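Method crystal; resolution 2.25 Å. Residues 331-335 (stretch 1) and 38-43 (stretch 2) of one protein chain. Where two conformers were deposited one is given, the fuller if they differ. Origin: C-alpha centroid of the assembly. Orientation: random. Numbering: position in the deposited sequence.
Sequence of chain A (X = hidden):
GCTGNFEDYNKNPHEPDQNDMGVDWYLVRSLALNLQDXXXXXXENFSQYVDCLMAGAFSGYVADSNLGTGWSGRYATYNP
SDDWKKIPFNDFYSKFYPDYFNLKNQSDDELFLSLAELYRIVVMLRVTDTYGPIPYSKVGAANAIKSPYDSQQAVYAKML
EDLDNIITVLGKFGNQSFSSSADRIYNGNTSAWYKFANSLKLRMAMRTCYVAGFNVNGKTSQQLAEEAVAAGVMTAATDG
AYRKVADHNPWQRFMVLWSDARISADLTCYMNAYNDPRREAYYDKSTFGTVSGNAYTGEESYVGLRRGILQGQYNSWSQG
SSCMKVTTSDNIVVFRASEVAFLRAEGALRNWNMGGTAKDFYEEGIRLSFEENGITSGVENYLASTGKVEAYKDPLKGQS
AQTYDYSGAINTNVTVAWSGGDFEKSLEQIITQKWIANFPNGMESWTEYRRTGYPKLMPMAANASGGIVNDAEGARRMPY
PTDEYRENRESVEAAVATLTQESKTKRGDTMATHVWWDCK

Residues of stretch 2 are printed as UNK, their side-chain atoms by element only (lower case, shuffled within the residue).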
# COMPACT_ATOMS: atom_id res chain seq x y z
N ASN A 331 -13.64 -0.37 9.65
CA ASN A 331 -12.66 0.71 9.60
C ASN A 331 -11.73 0.59 8.42
O ASN A 331 -11.40 -0.52 7.97
CB ASN A 331 -11.79 0.75 10.86
CG ASN A 331 -12.53 1.07 12.11
OD1 ASN A 331 -13.57 1.75 12.11
ND2 ASN A 331 -11.99 0.60 13.20
N ILE A 332 -11.28 1.74 7.95
CA ILE A 332 -10.29 1.78 6.89
C ILE A 332 -8.90 1.63 7.57
O ILE A 332 -8.65 2.21 8.62
CB ILE A 332 -10.48 3.05 6.03
CG1 ILE A 332 -11.72 2.85 5.11
CG2 ILE A 332 -9.22 3.31 5.23
CD1 ILE A 332 -12.08 3.97 4.20
N VAL A 333 -8.04 0.78 7.00
CA VAL A 333 -6.72 0.49 7.54
C VAL A 333 -5.75 1.51 6.98
O VAL A 333 -5.50 1.52 5.77
CB VAL A 333 -6.30 -0.99 7.26
CG1 VAL A 333 -4.86 -1.24 7.71
CG2 VAL A 333 -7.27 -1.99 7.89
N VAL A 334 -5.17 2.37 7.86
CA VAL A 334 -4.26 3.43 7.41
C VAL A 334 -2.78 3.05 7.65
O VAL A 334 -1.97 3.15 6.74
CB VAL A 334 -4.62 4.81 8.03
CG1 VAL A 334 -3.70 5.91 7.51
CG2 VAL A 334 -6.09 5.18 7.77
N PHE A 335 -2.43 2.60 8.87
CA PHE A 335 -1.06 2.27 9.22
C PHE A 335 -1.08 1.35 10.44
O PHE A 335 -1.35 1.78 11.58
CB PHE A 335 -0.26 3.57 9.48
CG PHE A 335 1.25 3.53 9.42
CD1 PHE A 335 1.94 2.33 9.60
CD2 PHE A 335 2.00 4.70 9.29
CE1 PHE A 335 3.33 2.31 9.62
CE2 PHE A 335 3.39 4.67 9.29
CZ PHE A 335 4.05 3.47 9.45
N UNK A 38 -7.88 11.36 2.81
CA UNK A 38 -7.14 11.10 1.56
C UNK A 38 -5.88 10.24 1.75
O UNK A 38 -5.31 9.80 0.73
c UNK A 38 -7.87 14.56 -0.06
c UNK A 38 -8.10 13.08 0.25
c UNK A 38 -6.82 12.41 0.81
c UNK A 38 -8.69 12.29 -0.94
N UNK A 39 -5.49 9.91 3.00
CA UNK A 39 -4.35 8.99 3.21
C UNK A 39 -4.68 7.57 2.71
O UNK A 39 -3.80 6.83 2.27
c UNK A 39 -3.55 10.29 5.27
c UNK A 39 -4.06 9.74 8.05
c UNK A 39 -3.98 8.92 4.71
se UNK A 39 -2.61 10.09 6.96
N UNK A 40 -5.96 7.20 2.81
CA UNK A 40 -6.53 5.89 2.43
C UNK A 40 -7.99 6.19 2.08
O UNK A 40 -8.88 6.02 2.92
c UNK A 40 -6.51 3.46 3.20
c UNK A 40 -3.61 3.09 3.33
se UNK A 40 -5.05 2.85 2.04
c UNK A 40 -6.36 4.92 3.61
N UNK A 41 -8.23 6.79 0.88
CA UNK A 41 -9.56 7.37 0.58
C UNK A 41 -10.75 6.42 0.66
O UNK A 41 -10.70 5.28 0.23
c UNK A 41 -9.41 7.94 -0.83
c UNK A 41 -8.10 7.42 -1.34
c UNK A 41 -7.24 7.14 -0.17
N UNK A 42 -11.82 6.95 1.24
CA UNK A 42 -13.09 6.28 1.44
C UNK A 42 -13.99 6.34 0.20
O UNK A 42 -14.69 5.35 -0.07
c UNK A 42 -15.12 6.19 2.96
o UNK A 42 -15.33 7.29 5.07
o UNK A 42 -17.17 6.70 4.02
c UNK A 42 -15.93 6.78 4.09
c UNK A 42 -13.82 6.90 2.64
N UNK A 43 -14.00 7.50 -0.53
CA UNK A 43 -14.82 7.70 -1.73
C UNK A 43 -14.61 6.49 -2.65
O UNK A 43 -13.49 6.26 -3.12
c UNK A 43 -15.06 10.74 -4.20
c UNK A 43 -14.47 9.03 -2.41
o UNK A 43 -14.00 11.31 -3.94
n UNK A 43 -15.82 11.16 -5.21
c UNK A 43 -15.53 9.54 -3.40

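Position 38 carries four side-chain carbons and no heteroatom, and the chain forks at its second carbon into two terminal methyls. None of these atoms touches stretch 1; the closest side-chain approach is CB to Val334 CG1, 9.8 Å. An unbranched first carbon followed by a fork identifies Leu38, which takes no part in the contact.

At position 39 the side chain is an unbranched run of two carbons, a selenium and a final carbon, an arrangement that belongs to selenomethionine. The CA-to-CB bond points toward stretch 1, and the terminal carbon comes to rest against a methyl of Val334. The residue is therefore Met39, present in its selenium form, with CE 3.9 Å from Val334 CG1.

Position 40 repeats the pattern of two carbons, selenium and carbon without a branch. Its second side-chain carbon lies against Ile332 CG2 and Val333 O, and its terminal carbon approaches Val334 O. It is likewise selenomethionine, Met40. Here the chain folds back on itself, with chi2 and chi3 both p, so that it curls compactly against the strand. Its CG lies 3.4 Å from Ile332 CG2 and equally 3.4 Å from the backbone O of Val333, while its CE lies 3.8 Å from the O of Val334. The CB adds a looser approach, 4.2 Å from Val334 CG2.

Three carbons at position 41 close a ring onto the backbone nitrogen. The CA-to-CB bond points away from the strand and the ring does not touch it; the nearest approach is made by the backbone, with O 4.4 Å from Ile332 CD1. The ring leaves Pro41 as the assignment.

Position 42 has three carbons in line, the third bearing two oxygens. Ile332 CD1 packs against the base of this side chain, 3.7 Å from both CA and CB of position 42. A carboxylate at the end of a two-methylene arm means Glu42, and its carboxylate oxygens are hydrogen-bonded elsewhere in the structure.

At position 43 three carbons end in one oxygen and one nitrogen. The side chain stays out of reach, with CB 8.7 Å from Ile332 CD1. The carboxamide identifies Gln43, which sits at the N-cap position, right before a helix.

No hydrogen bond joins the two stretches, so the contact rests on packing. Met40 lies at its centre, covering Ile332 and reaching the backbone of Val333 and Val334, and its CA is 6.0 Å from the CA of Val334. Met39 meets Val334, while the extended arm of Ile332, with chi2 t, reaches Glu42. Together these contacts bury 294 Å², joining residues that lie at least 290 positions apart in sequence.

Stretch 2, residues 38-43: LMMPEQ
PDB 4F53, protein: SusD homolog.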